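Local coordinates for 70 kDa protein (Xanthomonas sp., PDB 4B2N), which is a dihaem c-type cytochrome that acts as a rubber (latex) oxygenase, cleaving its polymer substrate processively with dioxygen, at residues S116-W124 with F133-Y141; N213-S223 with L240-S249. All coordinates share one frame; numbering follows the deposited sequence. Where two conformers were deposited one is given.

Interaction 1 closes before interaction 2 opens, so the two follow in series along the chain, with centres about 15 Å apart on the same side of the molecule's centre. Interaction 1 packs helix 133-141 against the end of helix 114-118 and the residues after it, up to Trp124; interaction 2 fastens helix 218-226 and its lead-in to the loop 240-249, which reaches the heme c bound through Cys191 and Cys194. The two meet directly: Arg246 NH2 probably donates to Lys139 O and Asp217 N to Tyr141 O, while Leu220 packs on Arg140. The C-terminal end of helix 133-141 is thus joined to the start of helix 218-226, and interaction 1 lies farther from the chain's centre (about 25 Å, against 13 Å for interaction 2, centre to centre).

Interaction 1. Residues S116-W124 with F133-Y141; sequences SYHFIFLQW and FEEQVSKRY
The indole of Trp124 is sandwiched between Arg140 and the backbone of Ile120 and Phe121. Over one face comes Arg140, whose CD sits 3.5 Å from the centroid of the five-membered ring in a CH-pi contact, and the guanidinium continues above the rim of the same face, with Trp124 CD1 under one of its own faces. Ile120 O and Phe121 CA occupy the opposite face. At the rim, Trp124 NE1 donates to Tyr141 OH at 3.1 Å, nearly straight (167°) and in the indole plane, while Val137 CG2 abuts CZ2 at the edge. At the far end of the indole, Trp124 CH2 lies 3.7 Å from Phe133 CD1; the two planes are 24° apart but so displaced that little of one ring covers the other.

Phe133 joins Tyr117, Phe121 and Trp124 in an aromatic cluster that Tyr141 enters from the Trp124 side. A chi1 of 173° swings the Phe133 ring away from its own backbone N and in among residues 117-124. There its edge is directed at the face of Tyr117, and its own face receives the edge of Phe121, both pairs being offset edge-to-face. Ile120 CG2 fills in at the Phe133 edge, 3.8 Å from Phe133 CE1, and Val137 packs both methyls around Tyr117 OH.

Further out, Asp224 of helix 218-226 forms a salt bridge with Arg140 NE and a hydrogen bond with Tyr141 OH, fixing both groups that hold the indole. Arg129 adds a cation-pi contact to Phe133. One water joins Trp124 O to Arg140 NH1, lying 2.8 Å from each.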
loop_
_atom_site.group_PDB
_atom_site.type_symbol
_atom_site.label_atom_id
_atom_site.label_comp_id
_atom_site.label_asym_id
_atom_site.label_seq_id
_atom_site.Cartn_x
_atom_site.Cartn_y
_atom_site.Cartn_z
ATOM N N SER A 116 14.374 -10.150 -22.643
ATOM C CA SER A 116 14.060 -8.776 -22.857
ATOM C C SER A 116 14.507 -7.903 -21.681
ATOM O O SER A 116 14.971 -6.748 -21.893
ATOM C CB SER A 116 12.558 -8.598 -22.965
ATOM O OG SER A 116 12.034 -9.210 -24.143
ATOM N N TYR A 117 14.316 -8.420 -20.462
ATOM C CA TYR A 117 14.783 -7.708 -19.303
ATOM C C TYR A 117 16.333 -7.588 -19.314
ATOM O O TYR A 117 16.881 -6.528 -19.097
ATOM C CB TYR A 117 14.314 -8.361 -17.970
ATOM C CG TYR A 117 15.100 -7.813 -16.830
ATOM C CD1 TYR A 117 14.697 -6.623 -16.183
ATOM C CD2 TYR A 117 16.250 -8.442 -16.383
ATOM C CE1 TYR A 117 15.443 -6.087 -15.153
ATOM C CE2 TYR A 117 17.008 -7.935 -15.334
ATOM C CZ TYR A 117 16.566 -6.745 -14.716
ATOM O OH TYR A 117 17.239 -6.218 -13.677
ATOM N N HIS A 118 16.998 -8.653 -19.686
ATOM C CA HIS A 118 18.432 -8.675 -19.795
ATOM C C HIS A 118 18.941 -7.584 -20.712
ATOM O O HIS A 118 20.071 -7.078 -20.502
ATOM C CB HIS A 118 18.878 -10.035 -20.327
ATOM C CG HIS A 118 20.334 -10.322 -20.117
ATOM N ND1 HIS A 118 20.926 -10.296 -18.874
ATOM C CD2 HIS A 118 21.336 -10.607 -21.037
ATOM C CE1 HIS A 118 22.236 -10.602 -19.004
ATOM N NE2 HIS A 118 22.486 -10.809 -20.329
ATOM N N PHE A 119 18.144 -7.247 -21.726
ATOM C CA PHE A 119 18.540 -6.228 -22.751
ATOM C C PHE A 119 17.808 -4.909 -22.574
ATOM O O PHE A 119 17.804 -4.080 -23.463
ATOM C CB PHE A 119 18.431 -6.791 -24.210
ATOM C CG PHE A 119 19.534 -7.778 -24.527
ATOM C CD1 PHE A 119 20.798 -7.339 -24.947
ATOM C CD2 PHE A 119 19.367 -9.139 -24.347
ATOM C CE1 PHE A 119 21.846 -8.246 -25.217
ATOM C CE2 PHE A 119 20.406 -10.060 -24.619
ATOM C CZ PHE A 119 21.658 -9.622 -25.054
ATOM N N ILE A 120 17.092 -4.723 -21.454
ATOM C CA ILE A 120 16.242 -3.534 -21.346
ATOM C C ILE A 120 17.045 -2.228 -21.381
ATOM O O ILE A 120 16.461 -1.203 -21.533
ATOM C CB ILE A 120 15.407 -3.540 -20.003
ATOM C CG1 ILE A 120 14.141 -2.659 -20.116
ATOM C CG2 ILE A 120 16.301 -3.264 -18.792
ATOM C CD1 ILE A 120 13.092 -3.191 -19.167
ATOM N N PHE A 121 18.348 -2.224 -21.164
ATOM C CA PHE A 121 19.139 -0.977 -21.409
ATOM C C PHE A 121 18.862 -0.471 -22.849
ATOM O O PHE A 121 19.024 0.715 -23.112
ATOM C CB PHE A 121 20.668 -1.193 -21.221
ATOM C CG PHE A 121 21.235 -2.300 -22.041
ATOM C CD1 PHE A 121 21.709 -2.046 -23.341
ATOM C CD2 PHE A 121 21.307 -3.616 -21.511
ATOM C CE1 PHE A 121 22.230 -3.082 -24.077
ATOM C CE2 PHE A 121 21.805 -4.661 -22.264
ATOM C CZ PHE A 121 22.243 -4.411 -23.555
ATOM N N LEU A 122 18.532 -1.375 -23.803
ATOM C CA LEU A 122 18.202 -0.903 -25.176
ATOM C C LEU A 122 17.086 0.098 -25.108
ATOM O O LEU A 122 17.152 1.136 -25.776
ATOM C CB LEU A 122 17.818 -2.024 -26.146
ATOM C CG LEU A 122 18.970 -2.964 -26.455
ATOM C CD1 LEU A 122 18.442 -4.164 -27.245
ATOM C CD2 LEU A 122 20.112 -2.211 -27.188
ATOM N N GLN A 123 16.057 -0.187 -24.286
ATOM C CA GLN A 123 14.916 0.698 -24.128
ATOM C C GLN A 123 15.262 1.978 -23.391
ATOM O O GLN A 123 14.518 2.966 -23.418
ATOM C CB GLN A 123 13.743 -0.032 -23.379
ATOM C CG GLN A 123 12.948 -0.941 -24.354
ATOM C CD GLN A 123 13.773 -2.088 -24.892
ATOM O OE1 GLN A 123 14.522 -2.791 -24.144
ATOM N NE2 GLN A 123 13.695 -2.274 -26.220
ATOM N N TRP A 124 16.374 1.975 -22.674
ATOM C CA TRP A 124 16.810 3.247 -22.031
ATOM C C TRP A 124 17.570 4.094 -23.042
ATOM O O TRP A 124 17.957 5.207 -22.728
ATOM C CB TRP A 124 17.825 2.962 -20.953
ATOM C CG TRP A 124 17.413 2.000 -19.868
ATOM C CD1 TRP A 124 16.129 1.561 -19.555
ATOM C CD2 TRP A 124 18.293 1.324 -18.949
ATOM N NE1 TRP A 124 16.146 0.671 -18.547
ATOM C CE2 TRP A 124 17.428 0.497 -18.099
ATOM C CE3 TRP A 124 19.662 1.327 -18.732
ATOM C CZ2 TRP A 124 17.933 -0.296 -17.069
ATOM C CZ3 TRP A 124 20.178 0.477 -17.728
ATOM C CH2 TRP A 124 19.328 -0.277 -16.884
ATOM N N PHE A 133 24.893 -2.215 -15.057
ATOM C CA PHE A 133 23.521 -2.454 -15.459
ATOM C C PHE A 133 22.625 -2.752 -14.223
ATOM O O PHE A 133 21.580 -2.185 -14.031
ATOM C CB PHE A 133 23.480 -3.656 -16.403
ATOM C CG PHE A 133 22.080 -4.103 -16.764
ATOM C CD1 PHE A 133 21.272 -3.313 -17.582
ATOM C CD2 PHE A 133 21.549 -5.333 -16.258
ATOM C CE1 PHE A 133 19.975 -3.746 -17.910
ATOM C CE2 PHE A 133 20.247 -5.768 -16.587
ATOM C CZ PHE A 133 19.450 -4.941 -17.404
ATOM N N GLU A 134 23.060 -3.659 -13.372
ATOM C CA GLU A 134 22.188 -4.116 -12.313
ATOM C C GLU A 134 21.884 -2.939 -11.352
ATOM O O GLU A 134 20.738 -2.679 -10.965
ATOM C CB GLU A 134 22.902 -5.342 -11.665
ATOM C CG GLU A 134 21.982 -6.232 -10.873
ATOM C CD GLU A 134 22.751 -7.369 -10.213
ATOM O OE1 GLU A 134 23.504 -8.119 -10.913
ATOM O OE2 GLU A 134 22.548 -7.475 -8.990
ATOM N N GLU A 135 22.874 -2.105 -11.078
ATOM C CA GLU A 135 22.623 -0.901 -10.308
ATOM C C GLU A 135 21.729 0.115 -11.018
ATOM O O GLU A 135 20.907 0.765 -10.383
ATOM C CB GLU A 135 23.941 -0.235 -9.924
ATOM C CG GLU A 135 23.734 1.087 -9.167
ATOM C CD GLU A 135 25.056 1.633 -8.604
ATOM O OE1 GLU A 135 25.950 2.044 -9.366
ATOM O OE2 GLU A 135 25.226 1.567 -7.391
ATOM N N GLN A 136 21.960 0.346 -12.315
ATOM C CA GLN A 136 21.112 1.248 -13.074
ATOM C C GLN A 136 19.634 0.839 -13.083
ATOM O O GLN A 136 18.749 1.712 -13.071
ATOM C CB GLN A 136 21.636 1.397 -14.536
ATOM C CG GLN A 136 22.940 2.222 -14.525
ATOM C CD GLN A 136 23.264 2.790 -15.900
ATOM O OE1 GLN A 136 24.345 2.538 -16.483
ATOM N NE2 GLN A 136 22.360 3.598 -16.392
ATOM N N VAL A 137 19.384 -0.484 -13.081
ATOM C CA VAL A 137 17.999 -0.922 -12.974
ATOM C C VAL A 137 17.359 -0.366 -11.708
ATOM O O VAL A 137 16.261 0.182 -11.789
ATOM C CB VAL A 137 17.813 -2.435 -13.035
ATOM C CG1 VAL A 137 16.347 -2.837 -12.783
ATOM C CG2 VAL A 137 18.307 -2.936 -14.378
ATOM N N SER A 138 18.029 -0.539 -10.578
ATOM C CA SER A 138 17.558 -0.056 -9.248
ATOM C C SER A 138 17.368 1.422 -9.298
ATOM O O SER A 138 16.358 1.928 -8.831
ATOM C CB SER A 138 18.595 -0.393 -8.154
ATOM O OG SER A 138 18.270 -1.721 -7.670
ATOM N N LYS A 139 18.367 2.125 -9.817
ATOM C CA LYS A 139 18.286 3.586 -9.842
ATOM C C LYS A 139 17.099 4.088 -10.685
ATOM O O LYS A 139 16.303 4.888 -10.225
ATOM C CB LYS A 139 19.580 4.187 -10.399
ATOM C CG LYS A 139 20.726 4.272 -9.402
ATOM C CD LYS A 139 22.000 4.572 -10.211
ATOM C CE LYS A 139 23.174 4.766 -9.339
ATOM N NZ LYS A 139 24.193 5.335 -10.275
ATOM N N ARG A 140 16.983 3.562 -11.919
ATOM C CA ARG A 140 15.971 4.030 -12.872
ATOM C C ARG A 140 14.573 3.779 -12.337
ATOM O O ARG A 140 13.676 4.633 -12.421
ATOM C CB ARG A 140 16.112 3.276 -14.211
ATOM C CG ARG A 140 15.153 3.817 -15.293
ATOM C CD ARG A 140 15.510 3.099 -16.567
ATOM N NE ARG A 140 14.584 3.406 -17.637
ATOM C CZ ARG A 140 14.770 4.405 -18.501
ATOM N NH1 ARG A 140 15.853 5.191 -18.354
ATOM N NH2 ARG A 140 13.890 4.616 -19.484
ATOM N N TYR A 141 14.373 2.621 -11.734
ATOM C CA TYR A 141 12.999 2.241 -11.451
ATOM C C TYR A 141 12.626 2.533 -10.001
ATOM O O TYR A 141 11.474 2.284 -9.612
ATOM C CB TYR A 141 12.769 0.767 -11.783
ATOM C CG TYR A 141 12.930 0.481 -13.259
ATOM C CD1 TYR A 141 12.197 1.222 -14.231
ATOM C CD2 TYR A 141 13.807 -0.498 -13.697
ATOM C CE1 TYR A 141 12.411 0.990 -15.606
ATOM C CE2 TYR A 141 13.982 -0.742 -15.048
ATOM C CZ TYR A 141 13.269 -0.044 -15.986
ATOM O OH TYR A 141 13.540 -0.343 -17.319
HETATM O O HOH W 1 16.476 6.486 -20.790
#

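Interaction 2. Residues N213-S223 with L240-S249; sequences NSANDAGLLAS and LPWSTGRGSS. With HEC (heme c), chain C.
Gly247 N donates to Asn216 O at 2.8 Å, one of three direct hydrogen bonds between the segments. Arg246, its chain extended from CG to NE, lays its aliphatic part beside Ala215 and bends NH1 onto Ala215 O; that bond is 2.9 Å long but bent (132°), with the oxygen 34° out of the guanidinium plane. Gly219 N gives the third, to Ser243 OG at 2.9 Å. With chi1 at 60°, OG lies between its own backbone N and carbonyl carbon, where it also donates to Gly245 O and so links the helix start to the turn of its own loop.

Water extends this polar seam. One molecule accepts from Ala218 N and donates to Asn216 O and Ser248 O; another connects Asp217 OD2 with Arg246 NE; a third spans Ala218 O and Pro241 O.

Asp217 is the N-cap of helix 218-226: its OD1 takes Leu220 N at 2.8 Å from above the carboxylate plane, and Arg626 forms a salt bridge with the same oxygen. The positive charge and the helix start would probably both stabilise the carboxylate anion. Just upstream, Asn213 OD1 accepts from Ala215 N in an Asx turn and also bonds Tyr144 OH.

Apolar packing takes over along the helix. Gly219 CA lies over the face of Trp242, 4.0 Å from the five-membered ring centroid, the absence of a side chain letting the helix backbone approach the indole. Ala222 CB meets both Trp242 CE3 and Leu240 CD1. On the heme side, Pro241 CG and Ser249 OG, both lining the heme c pocket, each approach the porphyrin substituent carbon CBC to 3.5 Å, Ser249 OG being hydrogen-bonded to Ala251.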
loop_
_atom_site.group_PDB
_atom_site.type_symbol
_atom_site.label_atom_id
_atom_site.label_comp_id
_atom_site.label_asym_id
_atom_site.label_seq_id
_atom_site.Cartn_x
_atom_site.Cartn_y
_atom_site.Cartn_z
ATOM N N ASN A 213 7.772 1.752 -0.236
ATOM C CA ASN A 213 8.696 2.364 -1.150
ATOM C C ASN A 213 8.329 3.849 -1.451
ATOM O O ASN A 213 7.165 4.154 -1.820
ATOM C CB ASN A 213 8.755 1.570 -2.462
ATOM C CG ASN A 213 10.052 1.844 -3.225
ATOM O OD1 ASN A 213 10.782 2.829 -2.922
ATOM N ND2 ASN A 213 10.411 0.962 -4.170
ATOM N N SER A 214 9.293 4.745 -1.227
ATOM C CA SER A 214 9.134 6.155 -1.498
ATOM C C SER A 214 9.669 6.484 -2.858
ATOM O O SER A 214 9.636 7.636 -3.234
ATOM C CB SER A 214 9.933 7.015 -0.485
ATOM O OG SER A 214 11.284 6.612 -0.483
ATOM N N ALA A 215 10.214 5.518 -3.580
ATOM C CA ALA A 215 11.070 5.861 -4.700
ATOM C C ALA A 215 10.686 5.202 -5.990
ATOM O O ALA A 215 11.181 5.605 -7.054
ATOM C CB ALA A 215 12.558 5.599 -4.392
ATOM N N ASN A 216 9.793 4.227 -5.938
ATOM C CA ASN A 216 9.530 3.457 -7.157
ATOM C C ASN A 216 8.783 4.250 -8.212
ATOM O O ASN A 216 7.844 4.974 -7.920
ATOM C CB ASN A 216 8.789 2.153 -6.912
ATOM C CG ASN A 216 7.380 2.362 -6.355
ATOM O OD1 ASN A 216 7.190 3.095 -5.378
ATOM N ND2 ASN A 216 6.389 1.706 -6.971
ATOM N N ASP A 217 9.217 4.105 -9.454
ATOM C CA ASP A 217 8.497 4.702 -10.540
ATOM C C ASP A 217 7.783 3.614 -11.333
ATOM O O ASP A 217 8.348 3.019 -12.234
ATOM C CB ASP A 217 9.423 5.481 -11.513
ATOM C CG ASP A 217 8.624 6.288 -12.548
ATOM O OD1 ASP A 217 7.539 5.793 -13.003
ATOM O OD2 ASP A 217 9.153 7.362 -12.999
ATOM N N ALA A 218 6.507 3.383 -11.033
ATOM C CA ALA A 218 5.783 2.266 -11.668
ATOM C C ALA A 218 5.511 2.529 -13.114
ATOM O O ALA A 218 5.552 1.595 -13.932
ATOM C CB ALA A 218 4.490 1.964 -10.942
ATOM N N GLY A 219 5.220 3.778 -13.465
ATOM C CA GLY A 219 4.974 4.105 -14.870
ATOM C C GLY A 219 6.181 3.863 -15.766
ATOM O O GLY A 219 6.047 3.409 -16.953
ATOM N N LEU A 220 7.373 4.182 -15.249
ATOM C CA LEU A 220 8.546 4.097 -16.104
ATOM C C LEU A 220 8.861 2.623 -16.362
ATOM O O LEU A 220 9.233 2.223 -17.472
ATOM C CB LEU A 220 9.695 4.806 -15.418
ATOM C CG LEU A 220 10.990 4.886 -16.194
ATOM C CD1 LEU A 220 10.798 5.528 -17.572
ATOM C CD2 LEU A 220 12.012 5.741 -15.387
ATOM N N LEU A 221 8.650 1.779 -15.347
ATOM C CA LEU A 221 8.893 0.320 -15.595
ATOM C C LEU A 221 7.930 -0.213 -16.635
ATOM O O LEU A 221 8.329 -0.934 -17.568
ATOM C CB LEU A 221 8.657 -0.399 -14.275
ATOM C CG LEU A 221 8.823 -1.912 -14.241
ATOM C CD1 LEU A 221 10.276 -2.260 -14.414
ATOM C CD2 LEU A 221 8.230 -2.402 -12.896
ATOM N N ALA A 222 6.653 0.152 -16.492
ATOM C CA ALA A 222 5.579 -0.275 -17.424
ATOM C C ALA A 222 5.902 0.228 -18.848
ATOM O O ALA A 222 5.864 -0.535 -19.840
ATOM C CB ALA A 222 4.184 0.278 -16.944
ATOM N N SER A 223 6.294 1.505 -18.931
ATOM C CA SER A 223 6.630 2.103 -20.238
ATOM C C SER A 223 7.792 1.389 -20.900
ATOM O O SER A 223 7.674 0.945 -22.104
ATOM C CB SER A 223 6.954 3.590 -20.046
ATOM O OG SER A 223 7.267 4.120 -21.303
ATOM N N LEU A 240 -1.402 -3.442 -15.512
ATOM C CA LEU A 240 -0.303 -3.199 -14.568
ATOM C C LEU A 240 -0.403 -1.736 -14.199
ATOM O O LEU A 240 -1.010 -0.966 -14.922
ATOM C CB LEU A 240 1.063 -3.609 -15.124
ATOM C CG LEU A 240 1.723 -2.646 -16.098
ATOM C CD1 LEU A 240 2.895 -3.160 -16.878
ATOM C CD2 LEU A 240 0.629 -2.371 -17.038
ATOM N N PRO A 241 0.114 -1.366 -13.031
ATOM C CA PRO A 241 -0.131 -0.015 -12.538
ATOM C C PRO A 241 0.759 1.007 -13.234
ATOM O O PRO A 241 1.737 0.625 -13.883
ATOM C CB PRO A 241 0.191 -0.084 -11.041
ATOM C CG PRO A 241 0.821 -1.388 -10.795
ATOM C CD PRO A 241 0.879 -2.207 -12.087
ATOM N N TRP A 242 0.368 2.294 -13.144
ATOM C CA TRP A 242 1.175 3.385 -13.748
ATOM C C TRP A 242 1.440 4.363 -12.657
ATOM O O TRP A 242 0.963 4.158 -11.521
ATOM C CB TRP A 242 0.342 3.982 -14.881
ATOM C CG TRP A 242 1.108 4.896 -15.818
ATOM C CD1 TRP A 242 1.156 6.283 -15.752
ATOM C CD2 TRP A 242 1.896 4.519 -17.020
ATOM N NE1 TRP A 242 1.927 6.782 -16.788
ATOM C CE2 TRP A 242 2.405 5.770 -17.583
ATOM C CE3 TRP A 242 2.215 3.319 -17.646
ATOM C CZ2 TRP A 242 3.167 5.804 -18.763
ATOM C CZ3 TRP A 242 2.999 3.341 -18.831
ATOM C CH2 TRP A 242 3.461 4.553 -19.365
ATOM N N SER A 243 2.196 5.434 -12.928
ATOM C CA SER A 243 2.315 6.428 -11.903
ATOM C C SER A 243 2.566 7.749 -12.593
ATOM O O SER A 243 2.976 7.789 -13.782
ATOM C CB SER A 243 3.472 6.094 -10.954
ATOM O OG SER A 243 4.696 6.031 -11.656
ATOM N N THR A 244 2.364 8.803 -11.836
ATOM C CA THR A 244 2.704 10.096 -12.298
ATOM C C THR A 244 4.119 10.462 -11.967
ATOM O O THR A 244 4.694 11.391 -12.607
ATOM C CB THR A 244 1.744 11.194 -11.814
ATOM O OG1 THR A 244 1.787 11.294 -10.399
ATOM C CG2 THR A 244 0.313 10.868 -12.230
ATOM N N GLY A 245 4.726 9.701 -11.046
ATOM C CA GLY A 245 6.076 10.007 -10.591
ATOM C C GLY A 245 6.587 8.852 -9.768
ATOM O O GLY A 245 6.320 7.680 -10.119
ATOM N N ARG A 246 7.248 9.148 -8.658
ATOM C CA ARG A 246 7.886 8.105 -7.826
ATOM C C ARG A 246 7.264 8.005 -6.452
ATOM O O ARG A 246 6.941 9.026 -5.895
ATOM C CB ARG A 246 9.367 8.433 -7.697
ATOM C CG ARG A 246 10.119 7.984 -8.926
ATOM C CD ARG A 246 11.496 8.586 -8.822
ATOM N NE ARG A 246 12.481 8.148 -9.839
ATOM C CZ ARG A 246 13.502 7.335 -9.549
ATOM N NH1 ARG A 246 13.529 6.711 -8.359
ATOM N NH2 ARG A 246 14.474 7.066 -10.474
ATOM N N GLY A 247 7.088 6.777 -5.932
ATOM C CA GLY A 247 6.715 6.600 -4.502
ATOM C C GLY A 247 5.234 6.579 -4.253
ATOM O O GLY A 247 4.750 6.439 -3.092
ATOM N N SER A 248 4.476 6.725 -5.332
ATOM C CA SER A 248 3.024 6.480 -5.276
ATOM C C SER A 248 2.602 5.984 -6.643
ATOM O O SER A 248 3.356 6.174 -7.638
ATOM C CB SER A 248 2.266 7.754 -4.827
ATOM O OG SER A 248 2.498 8.797 -5.778
ATOM N N SER A 249 1.432 5.356 -6.729
ATOM C CA SER A 249 0.980 4.854 -8.036
ATOM C C SER A 249 -0.548 4.760 -8.067
ATOM O O SER A 249 -1.215 4.886 -7.014
ATOM C CB SER A 249 1.570 3.450 -8.290
ATOM O OG SER A 249 0.945 2.447 -7.479
HETATM FE FE HEC C . -0.296 -3.416 -1.976
HETATM C CHA HEC C . -2.457 -1.657 0.125
HETATM C CHB HEC C . -0.619 -6.262 0.063
HETATM C CHC HEC C . 1.269 -5.463 -4.379
HETATM C CHD HEC C . 0.533 -0.598 -3.615
HETATM N NA HEC C . -1.289 -3.886 -0.369
HETATM C C1A HEC C . -2.010 -2.994 0.481
HETATM C C2A HEC C . -2.360 -3.578 1.767
HETATM C C3A HEC C . -1.856 -4.911 1.785
HETATM C C4A HEC C . -1.191 -5.052 0.484
HETATM C CMA HEC C . -1.919 -5.903 2.929
HETATM C CAA HEC C . -3.133 -2.939 2.950
HETATM C CBA HEC C . -2.121 -2.065 3.694
HETATM C CGA HEC C . -2.769 -1.224 4.779
HETATM O O1A HEC C . -3.852 -0.574 4.576
HETATM O O2A HEC C . -2.108 -1.169 5.821
HETATM N NB HEC C . 0.101 -5.416 -2.143
HETATM C C1B HEC C . 0.006 -6.388 -1.228
HETATM C C2B HEC C . 0.457 -7.707 -1.647
HETATM C C3B HEC C . 0.985 -7.480 -2.937
HETATM C C4B HEC C . 0.790 -6.048 -3.131
HETATM C CMB HEC C . 0.323 -8.900 -0.789
HETATM C CAB HEC C . 1.552 -8.455 -3.934
HETATM C CBB HEC C . 0.636 -9.439 -4.395
HETATM N NC HEC C . 0.732 -3.185 -3.655
HETATM C C1C HEC C . 1.304 -4.035 -4.584
HETATM C C2C HEC C . 2.012 -3.327 -5.680
HETATM C C3C HEC C . 1.744 -1.893 -5.434
HETATM C C4C HEC C . 0.957 -1.855 -4.204
HETATM C CMC HEC C . 2.741 -4.036 -6.817
HETATM C CAC HEC C . 2.163 -0.704 -6.243
HETATM C CBC HEC C . 2.089 -0.807 -7.636
HETATM N ND HEC C . -0.893 -1.480 -1.774
HETATM C C1D HEC C . -0.449 -0.483 -2.538
HETATM C C2D HEC C . -0.988 0.792 -2.190
HETATM C C3D HEC C . -1.868 0.474 -1.110
HETATM C C4D HEC C . -1.752 -0.970 -0.944
HETATM C CMD HEC C . -0.750 2.147 -2.752
HETATM C CAD HEC C . -2.781 1.454 -0.461
HETATM C CBD HEC C . -3.934 1.476 -1.539
HETATM C CGD HEC C . -4.959 2.519 -1.157
HETATM O O1D HEC C . -4.993 3.629 -1.745
HETATM O O2D HEC C . -5.697 2.234 -0.155
HETATM O O HOH W 2 8.426 10.206 -3.448
HETATM O O HOH W 3 5.224 4.479 -8.824
HETATM O O HOH W 4 11.536 8.640 -12.527
HETATM O O HOH W 5 4.117 -0.799 -13.361
#